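Local coordinates for protein deoxyribose-phosphate aldolase (Toxoplasma gondii, PDB 4EIV) that belongs to the deoxyribose-phosphate aldolase family of TIM-barrel proteins, each chain closing eight parallel strands into a barrel ringed by helices, at residues 60-63 / 69-72; 104-109 / 142-147; 197-202 / 232-237. All blocks are in the same frame, centred on the assembly; numbering follows the deposited sequence.

Contact 1: residues 60-63 / 69-72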
ATOM      1  N   VAL A  60      18.112  -1.766   8.119  1.00 26.86           N
ATOM      2  CA  VAL A  60      19.338  -0.994   8.176  1.00 26.73           C
ATOM      3  C   VAL A  60      20.349  -1.673   7.265  1.00 26.70           C
ATOM      4  O   VAL A  60      20.408  -2.907   7.210  1.00 28.37           O
ATOM      5  CB  VAL A  60      19.883  -0.881   9.636  1.00 27.68           C
ATOM      6  CG1 VAL A  60      20.171  -2.263  10.244  1.00 29.27           C
ATOM      7  CG2 VAL A  60      21.098   0.040   9.701  1.00 28.76           C
ATOM      8  N   SER A  61      21.107  -0.854   6.539  1.00 26.61           N
ATOM      9  CA  SER A  61      22.186  -1.307   5.686  1.00 26.92           C
ATOM     10  C   SER A  61      23.517  -1.057   6.369  1.00 25.76           C
ATOM     11  O   SER A  61      23.848   0.080   6.685  1.00 26.45           O
ATOM     12  CB  SER A  61      22.194  -0.588   4.332  1.00 27.17           C
ATOM     13  OG  SER A  61      21.012  -0.845   3.587  1.00 28.24           O
ATOM     14  N   VAL A  62      24.276  -2.120   6.582  1.00 26.69           N
ATOM     15  CA  VAL A  62      25.611  -2.006   7.169  1.00 26.89           C
ATOM     16  C   VAL A  62      26.597  -2.873   6.417  1.00 26.94           C
ATOM     17  O   VAL A  62      26.210  -3.763   5.671  1.00 26.43           O
ATOM     18  CB  VAL A  62      25.629  -2.465   8.668  1.00 27.81           C
ATOM     19  CG1 VAL A  62      24.833  -1.498   9.547  1.00 29.61           C
ATOM     20  CG2 VAL A  62      25.113  -3.882   8.786  1.00 28.13           C
ATOM     21  N   ARG A  63      27.887  -2.639   6.649  1.00 27.31           N
ATOM     22  CA  ARG A  63      28.910  -3.547   6.131  1.00 27.87           C
ATOM     23  C   ARG A  63      28.821  -4.856   6.940  1.00 28.38           C
ATOM     24  O   ARG A  63      28.306  -4.866   8.077  1.00 28.96           O
ATOM     25  CB  ARG A  63      30.322  -2.980   6.281  1.00 28.89           C
ATOM     26  CG  ARG A  63      30.555  -1.643   5.666  1.00 29.53           C
ATOM     27  CD  ARG A  63      30.346  -1.583   4.145  1.00 27.91           C
ATOM     28  NE  ARG A  63      30.894  -0.293   3.788  1.00 27.34           N
ATOM     29  CZ  ARG A  63      32.190  -0.055   3.537  1.00 26.98           C
ATOM     30  NH1 ARG A  63      33.046  -1.055   3.376  1.00 28.83           N
ATOM     31  NH2 ARG A  63      32.608   1.187   3.384  1.00 27.30           N
ATOM     32  N   PHE A  69      27.083  -7.667  15.496  1.00 34.69           N
ATOM     33  CA  PHE A  69      26.864  -6.671  16.539  1.00 35.28           C
ATOM     34  C   PHE A  69      25.382  -6.393  16.725  1.00 35.19           C
ATOM     35  O   PHE A  69      24.866  -6.460  17.842  1.00 36.44           O
ATOM     36  CB  PHE A  69      27.591  -5.359  16.247  1.00 35.30           C
ATOM     37  CG  PHE A  69      27.180  -4.238  17.160  1.00 36.28           C
ATOM     38  CD1 PHE A  69      27.518  -4.260  18.511  1.00 38.20           C
ATOM     39  CD2 PHE A  69      26.422  -3.176  16.683  1.00 36.09           C
ATOM     40  CE1 PHE A  69      27.127  -3.231  19.351  1.00 39.48           C
ATOM     41  CE2 PHE A  69      26.035  -2.149  17.513  1.00 37.78           C
ATOM     42  CZ  PHE A  69      26.383  -2.173  18.847  1.00 39.33           C
ATOM     43  N   ILE A  70      24.694  -6.113  15.629  1.00 33.72           N
ATOM     44  CA  ILE A  70      23.264  -5.824  15.704  1.00 33.68           C
ATOM     45  C   ILE A  70      22.437  -7.030  16.186  1.00 34.64           C
ATOM     46  O   ILE A  70      21.596  -6.907  17.095  1.00 36.06           O
ATOM     47  CB  ILE A  70      22.721  -5.362  14.332  1.00 31.83           C
ATOM     48  CG1 ILE A  70      23.328  -4.011  13.954  1.00 31.86           C
ATOM     49  CG2 ILE A  70      21.184  -5.286  14.394  1.00 33.28           C
ATOM     50  CD1 ILE A  70      23.103  -3.630  12.486  1.00 30.65           C
ATOM     51  N   ARG A  71      22.704  -8.195  15.595  1.00 35.26           N
ATOM     52  CA  ARG A  71      21.929  -9.406  15.841  1.00 36.79           C
ATOM     53  C   ARG A  71      22.183 -10.164  17.143  1.00 39.19           C
ATOM     54  O   ARG A  71      21.291 -10.866  17.634  1.00 41.49           O
ATOM     55  CB  ARG A  71      22.065 -10.363  14.658  1.00 36.43           C
ATOM     56  CG  ARG A  71      21.245  -9.924  13.454  1.00 35.74           C
ATOM     57  CD  ARG A  71      19.768 -10.182  13.739  1.00 38.08           C
ATOM     58  NE  ARG A  71      18.863  -9.791  12.665  1.00 38.01           N
ATOM     59  CZ  ARG A  71      18.022  -8.748  12.673  1.00 36.28           C
ATOM     60  NH1 ARG A  71      17.912  -7.918  13.712  1.00 36.21           N
ATOM     61  NH2 ARG A  71      17.253  -8.551  11.615  1.00 36.44           N
ATOM     62  N   GLN A  72      23.404 -10.117  17.662  0.60 40.13           N
ATOM     63  CA  GLN A  72      23.733 -10.859  18.886  0.60 42.07           C
ATOM     64  C   GLN A  72      23.951 -10.016  20.122  0.60 42.80           C
ATOM     65  O   GLN A  72      23.730 -10.493  21.234  0.60 44.67           O
ATOM     66  CB  GLN A  72      25.004 -11.681  18.699  0.60 42.78           C
ATOM     67  CG  GLN A  72      24.819 -13.043  18.086  0.60 44.88           C
ATOM     68  CD  GLN A  72      26.018 -13.928  18.362  0.60 47.55           C
ATOM     69  OE1 GLN A  72      27.143 -13.438  18.527  0.60 48.78           O
ATOM     70  NE2 GLN A  72      25.793 -15.236  18.417  0.60 50.08           N
TER
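Ile70 pushes the far end of its side chain, methyl CD1, against two valines of the neighbouring strand. CD1 lies 3.9 Å from CG1 of Val60 and 4.0 Å from CG1 of Val62, so one methyl meets two, each pair tip to tip. The isoleucine is stretched to get there: CD1 is anti to CA about the CB-CG1 bond (chi2 167°), which carries it well out from the helix while the backbones stay apart, the CA atoms of Val62 and Ile70 being 9.6 Å from each other. Val60 and Val62 stand two apart on the strand and both face the helix; Ser61, between them, turns to the barrel interior, where its OG is hydrogen-bonded to Glu118. No hydrogen bond crosses the contact. The three side chains are buried, and others close round them: Val44 and Cys48 of helix 41-52 touch Ile70, as does Val86 of strand 85-90. The next residue, Arg71, touches Val86 and forms a salt bridge with Asp115. Strand 59-62, helix 67-74 and strand 85-90 make up one beta-alpha-beta unit, and a helix laid over alternate strand residues in this way belongs to the outer layer of a TIM barrel.

Contact 2: residues 104-109 / 142-147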
ATOM      1  N   LEU A 104      32.147 -14.755  -0.471  0.50 31.58           N
ATOM      2  CA  LEU A 104      32.625 -15.009   0.895  0.50 33.09           C
ATOM      3  C   LEU A 104      32.089 -13.966   1.898  0.50 33.15           C
ATOM      4  O   LEU A 104      31.730 -14.315   3.028  0.50 34.79           O
ATOM      5  CB  LEU A 104      34.163 -15.153   0.927  0.50 33.43           C
ATOM      6  CG  LEU A 104      34.738 -16.449   0.307  0.50 34.69           C
ATOM      7  CD1 LEU A 104      36.257 -16.399   0.224  0.50 35.32           C
ATOM      8  CD2 LEU A 104      34.307 -17.731   1.039  0.50 35.33           C
ATOM      9  N   GLU A 105      32.015 -12.696   1.495  1.00 31.86           N
ATOM     10  CA  GLU A 105      31.409 -11.658   2.341  1.00 31.89           C
ATOM     11  C   GLU A 105      29.941 -11.991   2.621  1.00 31.41           C
ATOM     12  O   GLU A 105      29.465 -11.876   3.749  1.00 32.39           O
ATOM     13  CB  GLU A 105      31.417 -10.283   1.688  1.00 31.64           C
ATOM     14  CG  GLU A 105      32.737  -9.695   1.364  1.00 32.27           C
ATOM     15  CD  GLU A 105      32.535  -8.291   0.893  1.00 32.23           C
ATOM     16  OE1 GLU A 105      32.274  -7.423   1.746  1.00 37.76           O
ATOM     17  OE2 GLU A 105      32.599  -8.047  -0.325  1.00 32.08           O
ATOM     18  N   ALA A 106      29.213 -12.359   1.568  1.00 30.76           N
ATOM     19  CA  ALA A 106      27.787 -12.675   1.684  1.00 30.93           C
ATOM     20  C   ALA A 106      27.547 -13.879   2.584  1.00 32.62           C
ATOM     21  O   ALA A 106      26.665 -13.848   3.431  1.00 33.10           O
ATOM     22  CB  ALA A 106      27.180 -12.893   0.295  1.00 29.99           C
ATOM     23  N   VAL A 107      28.325 -14.936   2.396  1.00 33.74           N
ATOM     24  CA  VAL A 107      28.184 -16.128   3.223  1.00 35.54           C
ATOM     25  C   VAL A 107      28.335 -15.785   4.706  1.00 35.46           C
ATOM     26  O   VAL A 107      27.525 -16.206   5.550  1.00 36.72           O
ATOM     27  CB  VAL A 107      29.225 -17.210   2.845  1.00 36.47           C
ATOM     28  CG1 VAL A 107      29.212 -18.363   3.855  1.00 38.77           C
ATOM     29  CG2 VAL A 107      28.978 -17.757   1.445  1.00 37.60           C
ATOM     30  N   GLY A 108      29.363 -15.010   5.026  1.00 34.43           N
ATOM     31  CA  GLY A 108      29.618 -14.639   6.423  1.00 35.06           C
ATOM     32  C   GLY A 108      28.536 -13.735   7.000  1.00 34.69           C
ATOM     33  O   GLY A 108      28.144 -13.875   8.163  1.00 35.41           O
ATOM     34  N   ALA A 109      28.038 -12.812   6.188  1.00 33.62           N
ATOM     35  CA  ALA A 109      26.999 -11.905   6.633  1.00 33.25           C
ATOM     36  C   ALA A 109      25.725 -12.671   6.957  1.00 33.87           C
ATOM     37  O   ALA A 109      25.071 -12.412   7.980  1.00 34.15           O
ATOM     38  CB  ALA A 109      26.721 -10.863   5.565  1.00 31.23           C
ATOM     39  N   SER A 142      25.163 -13.766 -10.376  0.60 27.27           N
ATOM     40  CA  SER A 142      24.733 -15.170 -10.330  0.60 27.69           C
ATOM     41  C   SER A 142      25.460 -16.002  -9.262  0.60 29.22           C
ATOM     42  O   SER A 142      24.860 -16.895  -8.656  0.60 30.56           O
ATOM     43  CB  SER A 142      24.838 -15.837 -11.710  0.60 28.14           C
ATOM     44  OG  SER A 142      26.169 -15.889 -12.194  0.60 26.81           O
ATOM     45  N   GLU A 143      26.749 -15.741  -9.065  1.00 29.29           N
ATOM     46  CA  GLU A 143      27.517 -16.401  -8.023  1.00 30.66           C
ATOM     47  C   GLU A 143      27.070 -16.012  -6.626  1.00 29.78           C
ATOM     48  O   GLU A 143      26.946 -16.861  -5.751  1.00 31.71           O
ATOM     49  CB  GLU A 143      29.012 -16.159  -8.235  1.00 31.66           C
ATOM     50  CG  GLU A 143      29.544 -16.961  -9.429  1.00 35.05           C
ATOM     51  CD  GLU A 143      29.461 -18.446  -9.210  1.00 38.86           C
ATOM     52  OE1 GLU A 143      28.935 -19.153 -10.104  1.00 44.49           O
ATOM     53  OE2 GLU A 143      29.875 -18.899  -8.113  1.00 43.46           O
ATOM     54  N   VAL A 144      26.813 -14.720  -6.422  1.00 28.16           N
ATOM     55  CA  VAL A 144      26.327 -14.270  -5.121  1.00 28.79           C
ATOM     56  C   VAL A 144      24.921 -14.824  -4.866  1.00 29.04           C
ATOM     57  O   VAL A 144      24.596 -15.248  -3.739  1.00 29.53           O
ATOM     58  CB  VAL A 144      26.388 -12.722  -5.004  1.00 27.64           C
ATOM     59  CG1 VAL A 144      25.706 -12.230  -3.709  1.00 29.21           C
ATOM     60  CG2 VAL A 144      27.845 -12.260  -5.036  1.00 29.55           C
ATOM     61  N   LYS A 145      24.070 -14.813  -5.887  1.00 29.31           N
ATOM     62  CA  LYS A 145      22.696 -15.357  -5.710  1.00 30.71           C
ATOM     63  C   LYS A 145      22.696 -16.815  -5.265  1.00 32.43           C
ATOM     64  O   LYS A 145      21.822 -17.218  -4.514  1.00 33.18           O
ATOM     65  CB  LYS A 145      21.850 -15.188  -6.979  1.00 30.53           C
ATOM     66  CG  LYS A 145      20.360 -15.567  -6.850  1.00 32.21           C
ATOM     67  CD  LYS A 145      19.599 -14.916  -5.685  1.00 34.00           C
ATOM     68  CE  LYS A 145      18.150 -15.443  -5.553  1.00 35.78           C
ATOM     69  NZ  LYS A 145      17.386 -14.881  -4.360  1.00 35.96           N
ATOM     70  N   LYS A 146      23.677 -17.592  -5.714  1.00 33.84           N
ATOM     71  CA  LYS A 146      23.783 -18.997  -5.311  1.00 36.14           C
ATOM     72  C   LYS A 146      23.928 -19.151  -3.800  1.00 36.78           C
ATOM     73  O   LYS A 146      23.386 -20.095  -3.222  1.00 39.55           O
ATOM     74  CB  LYS A 146      24.984 -19.673  -5.983  1.00 38.55           C
ATOM     75  CG  LYS A 146      24.811 -19.994  -7.462  1.00 41.25           C
ATOM     76  CD  LYS A 146      26.065 -20.684  -8.006  1.00 46.00           C
ATOM     77  CE  LYS A 146      25.976 -20.929  -9.505  1.00 48.31           C
ATOM     78  NZ  LYS A 146      27.269 -21.456 -10.048  1.00 50.99           N
ATOM     79  N   VAL A 147      24.674 -18.246  -3.171  1.00 35.07           N
ATOM     80  CA  VAL A 147      24.890 -18.331  -1.729  1.00 36.06           C
ATOM     81  C   VAL A 147      23.797 -17.668  -0.912  1.00 36.02           C
ATOM     82  O   VAL A 147      23.580 -18.034   0.235  1.00 37.66           O
ATOM     83  CB  VAL A 147      26.310 -17.817  -1.300  1.00 36.10           C
ATOM     84  CG1 VAL A 147      27.414 -18.619  -2.042  1.00 37.68           C
ATOM     85  CG2 VAL A 147      26.481 -16.357  -1.519  1.00 35.37           C
TER
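Val147 is the main bump, and it sits over the two neighbouring residues Ala106 and Val107 of the other helix. Its CG2 methyl lies 4.0 Å from CB of Ala106, while its CB and CG1 receive Val107 CG2 from the flank, the closest approach being 3.8 Å from Val107 CG2 to Val147 CB. The two valine side chains cross at about a right angle, so the methyl of one abuts the branch point of the other. Val107 has CG1 anti to its own backbone nitrogen (chi1 171°), which turns CG2 to the neighbouring helix. One turn back, Val144 adds a looser touch, CG1 to Ala106 CB at 4.3 Å. The short alanine is thus the low place on its helix, over which both valines lean. The axes run nearly parallel, 20° apart and 9.3 Å at closest approach. Val144 also touches Val102 and Ser103 of helix 99-111 and Leu153 of strand 152-156, whereas Val107 is exposed. Within segment 142-147, Lys146 NZ bridges to Glu143 OE1 at 2.8 Å on its syn side, and Glu143 also touches Pro99 and Ser103. With only aliphatic carbons meeting between the two segments, the contact depends on shape and exclusion of water, and no polar pair between them fixes their setting.

Contact 3: residues 197-202 / 232-237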
ATOM      1  N   PHE A 197      15.708  10.650 -13.860  1.00 25.30           N
ATOM      2  CA  PHE A 197      16.263  10.034 -15.067  1.00 27.09           C
ATOM      3  C   PHE A 197      16.653   8.593 -14.833  1.00 26.26           C
ATOM      4  O   PHE A 197      16.236   7.725 -15.586  1.00 26.11           O
ATOM      5  CB  PHE A 197      17.470  10.876 -15.550  1.00 28.57           C
ATOM      6  CG  PHE A 197      18.234  10.271 -16.691  1.00 31.83           C
ATOM      7  CD1 PHE A 197      17.736  10.298 -17.969  1.00 34.68           C
ATOM      8  CD2 PHE A 197      19.459   9.676 -16.469  1.00 33.62           C
ATOM      9  CE1 PHE A 197      18.452   9.738 -19.029  1.00 37.27           C
ATOM     10  CE2 PHE A 197      20.185   9.131 -17.517  1.00 35.76           C
ATOM     11  CZ  PHE A 197      19.671   9.152 -18.786  1.00 37.15           C
ATOM     12  N   THR A 198      17.436   8.326 -13.791  1.00 24.85           N
ATOM     13  CA  THR A 198      17.854   6.936 -13.575  1.00 24.80           C
ATOM     14  C   THR A 198      16.705   6.043 -13.148  1.00 24.03           C
ATOM     15  O   THR A 198      16.668   4.861 -13.511  1.00 24.53           O
ATOM     16  CB  THR A 198      19.053   6.815 -12.607  1.00 25.18           C
ATOM     17  OG1 THR A 198      18.717   7.227 -11.273  1.00 27.55           O
ATOM     18  CG2 THR A 198      20.236   7.590 -13.115  1.00 27.97           C
ATOM     19  N   VAL A 199      15.779   6.556 -12.347  1.00 23.51           N
ATOM     20  CA  VAL A 199      14.631   5.733 -11.954  1.00 23.33           C
ATOM     21  C   VAL A 199      13.789   5.374 -13.193  1.00 23.35           C
ATOM     22  O   VAL A 199      13.257   4.267 -13.288  1.00 23.66           O
ATOM     23  CB  VAL A 199      13.789   6.427 -10.845  1.00 23.13           C
ATOM     24  CG1 VAL A 199      12.433   5.711 -10.627  1.00 25.03           C
ATOM     25  CG2 VAL A 199      14.586   6.497  -9.557  1.00 24.38           C
ATOM     26  N   HIS A 200      13.639   6.310 -14.121  1.00 24.76           N
ATOM     27  CA  HIS A 200      12.905   6.034 -15.353  1.00 25.46           C
ATOM     28  C   HIS A 200      13.564   4.905 -16.170  1.00 25.94           C
ATOM     29  O   HIS A 200      12.899   3.955 -16.595  1.00 25.96           O
ATOM     30  CB  HIS A 200      12.782   7.340 -16.165  1.00 27.13           C
ATOM     31  CG  HIS A 200      12.072   7.181 -17.467  1.00 29.25           C
ATOM     32  ND1 HIS A 200      12.680   7.399 -18.681  1.00 35.05           N
ATOM     33  CD2 HIS A 200      10.814   6.772 -17.743  1.00 31.42           C
ATOM     34  CE1 HIS A 200      11.812   7.176 -19.649  1.00 35.91           C
ATOM     35  NE2 HIS A 200      10.670   6.796 -19.109  1.00 35.45           N
ATOM     36  N   LEU A 201      14.886   4.970 -16.329  1.00 25.22           N
ATOM     37  CA  LEU A 201      15.600   3.935 -17.062  1.00 26.68           C
ATOM     38  C   LEU A 201      15.512   2.570 -16.417  1.00 25.51           C
ATOM     39  O   LEU A 201      15.329   1.560 -17.092  1.00 26.89           O
ATOM     40  CB  LEU A 201      17.068   4.334 -17.275  1.00 27.73           C
ATOM     41  CG  LEU A 201      17.324   5.512 -18.202  1.00 30.88           C
ATOM     42  CD1 LEU A 201      18.826   5.647 -18.396  1.00 34.09           C
ATOM     43  CD2 LEU A 201      16.617   5.312 -19.542  1.00 33.66           C
ATOM     44  N   ILE A 202      15.672   2.544 -15.097  1.00 24.90           N
ATOM     45  CA  ILE A 202      15.575   1.300 -14.371  1.00 25.70           C
ATOM     46  C   ILE A 202      14.162   0.705 -14.497  1.00 24.61           C
ATOM     47  O   ILE A 202      13.996  -0.507 -14.670  1.00 25.80           O
ATOM     48  CB  ILE A 202      16.012   1.501 -12.903  1.00 25.29           C
ATOM     49  CG1 ILE A 202      17.519   1.772 -12.882  1.00 26.40           C
ATOM     50  CG2 ILE A 202      15.693   0.258 -12.068  1.00 27.14           C
ATOM     51  CD1 ILE A 202      18.067   2.255 -11.544  1.00 28.25           C
ATOM     52  N   ILE A 232      10.436  -8.834  -8.877  1.00 35.30           N
ATOM     53  CA  ILE A 232      11.661  -8.022  -8.810  1.00 32.38           C
ATOM     54  C   ILE A 232      11.324  -6.601  -8.363  1.00 30.76           C
ATOM     55  O   ILE A 232      10.416  -5.959  -8.882  1.00 31.76           O
ATOM     56  CB  ILE A 232      12.449  -8.022 -10.133  1.00 32.48           C
ATOM     57  CG1 ILE A 232      12.786  -9.472 -10.537  1.00 34.59           C
ATOM     58  CG2 ILE A 232      13.740  -7.207  -9.984  1.00 31.55           C
ATOM     59  CD1 ILE A 232      13.265  -9.651 -11.954  1.00 38.40           C
ATOM     60  N   GLY A 233      12.048  -6.127  -7.369  1.00 27.07           N
ATOM     61  CA  GLY A 233      11.797  -4.822  -6.845  1.00 26.44           C
ATOM     62  C   GLY A 233      12.754  -3.751  -7.279  1.00 24.94           C
ATOM     63  O   GLY A 233      13.793  -4.004  -7.906  1.00 24.25           O
ATOM     64  N   ILE A 234      12.380  -2.510  -6.987  0.50 24.13           N
ATOM     65  CA  ILE A 234      13.261  -1.360  -7.202  0.50 24.74           C
ATOM     66  C   ILE A 234      13.469  -0.649  -5.872  0.50 23.69           C
ATOM     67  O   ILE A 234      12.525  -0.432  -5.109  0.50 24.46           O
ATOM     68  CB  ILE A 234      12.734  -0.351  -8.251  0.50 25.49           C
ATOM     69  CG1 ILE A 234      13.796   0.704  -8.561  0.50 25.98           C
ATOM     70  CG2 ILE A 234      11.507   0.354  -7.752  0.50 26.82           C
ATOM     71  CD1 ILE A 234      13.384   1.659  -9.645  0.50 27.65           C
ATOM     72  N   LYS A 235      14.730  -0.339  -5.597  1.00 22.86           N
ATOM     73  CA  LYS A 235      15.134   0.448  -4.431  1.00 22.65           C
ATOM     74  C   LYS A 235      15.721   1.769  -4.907  1.00 22.34           C
ATOM     75  O   LYS A 235      16.718   1.777  -5.652  1.00 22.41           O
ATOM     76  CB  LYS A 235      16.145  -0.293  -3.555  1.00 23.20           C
ATOM     77  CG  LYS A 235      16.704   0.525  -2.419  1.00 22.84           C
ATOM     78  CD  LYS A 235      17.460  -0.270  -1.396  1.00 24.05           C
ATOM     79  CE  LYS A 235      18.135   0.622  -0.375  1.00 25.04           C
ATOM     80  NZ  LYS A 235      18.810  -0.167   0.703  1.00 27.91           N
ATOM     81  N   ILE A 236      15.093   2.867  -4.498  1.00 21.95           N
ATOM     82  CA  ILE A 236      15.506   4.214  -4.840  1.00 22.33           C
ATOM     83  C   ILE A 236      16.335   4.721  -3.669  1.00 21.85           C
ATOM     84  O   ILE A 236      15.821   4.908  -2.561  1.00 23.42           O
ATOM     85  CB  ILE A 236      14.295   5.109  -5.120  1.00 21.90           C
ATOM     86  CG1 ILE A 236      13.449   4.540  -6.270  1.00 22.76           C
ATOM     87  CG2 ILE A 236      14.730   6.508  -5.459  1.00 23.63           C
ATOM     88  CD1 ILE A 236      12.216   5.337  -6.645  1.00 24.12           C
ATOM     89  N   GLU A 237      17.643   4.819  -3.899  1.00 22.93           N
ATOM     90  CA  GLU A 237      18.600   5.291  -2.884  1.00 23.09           C
ATOM     91  C   GLU A 237      18.811   6.781  -3.122  1.00 23.49           C
ATOM     92  O   GLU A 237      19.246   7.184  -4.204  1.00 24.05           O
ATOM     93  CB  GLU A 237      19.896   4.483  -2.954  1.00 23.55           C
ATOM     94  CG  GLU A 237      20.902   4.746  -1.824  1.00 23.62           C
ATOM     95  CD  GLU A 237      21.662   6.042  -1.967  1.00 25.81           C
ATOM     96  OE1 GLU A 237      21.744   6.747  -0.949  1.00 27.06           O
ATOM     97  OE2 GLU A 237      22.166   6.339  -3.085  1.00 26.12           O
TER
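Ile202 and Ile234 make the tight end of this contact: in the conformer described, one of two modelled for Ile234, CG2 of Ile202 comes to 3.6 Å from CD1 of Ile234, and 4.0 Å from its CG1. Ile234 here reaches out in an extended chain, with CG1 anti to the backbone nitrogen (chi1 -172°) and CD1 anti again beyond it, so its terminal methyl reaches the helix, meeting Ile202 at a slant. Farther along the strand the fit is easier. Val199 straddles the end of Ile236, its CG2 at 3.9 Å and its CG1 at 4.0 Å from Ile236 CD1, and these two side chains cross at about a right angle. Val199 CG1 is also 4.3 Å from Ile234 CD1, which ties the two pairs together. The strand runs almost opposite to the helix, at 171°, so Val199 pairs with the later residue Ile236 and Ile202 with Ile234. All four are buried; Phe249 touches Val199 and Met253 touches Ile234, both from helix 243-257. The outer face of the helix is different: Phe197 is exposed, and His200, directed away from the strand, is partly so. The chemistry divides by side: between these two segments only branched aliphatic side chains meet, while on the other side of the strand Lys235 and Glu237 find polar partners, Glu31 and Glu118 for the lysine, Ser186 and His193 for the glutamate.

Along the chain the three contacts follow one another, each closing before the next opens, and they mark out separate sectors of one eight-stranded parallel barrel. Contacts 1 and 3 each set a helix on a strand of that shared sheet; their centres are 25 Å apart, on opposite sides of the chain's centre, yet they meet across the barrel interior, where Ser61 OG is 3.7 Å from Lys235 NZ in simple packing. Contact 2 joins two helices of the outer ring, about 17 Å from contact 1 and 23 Å from contact 3, centre to centre, and touches neither. Together they represent the two apolar interfaces of the fold, helix on strand and helix on helix, around an interior where Ser61 and Lys235 come together with Glu118.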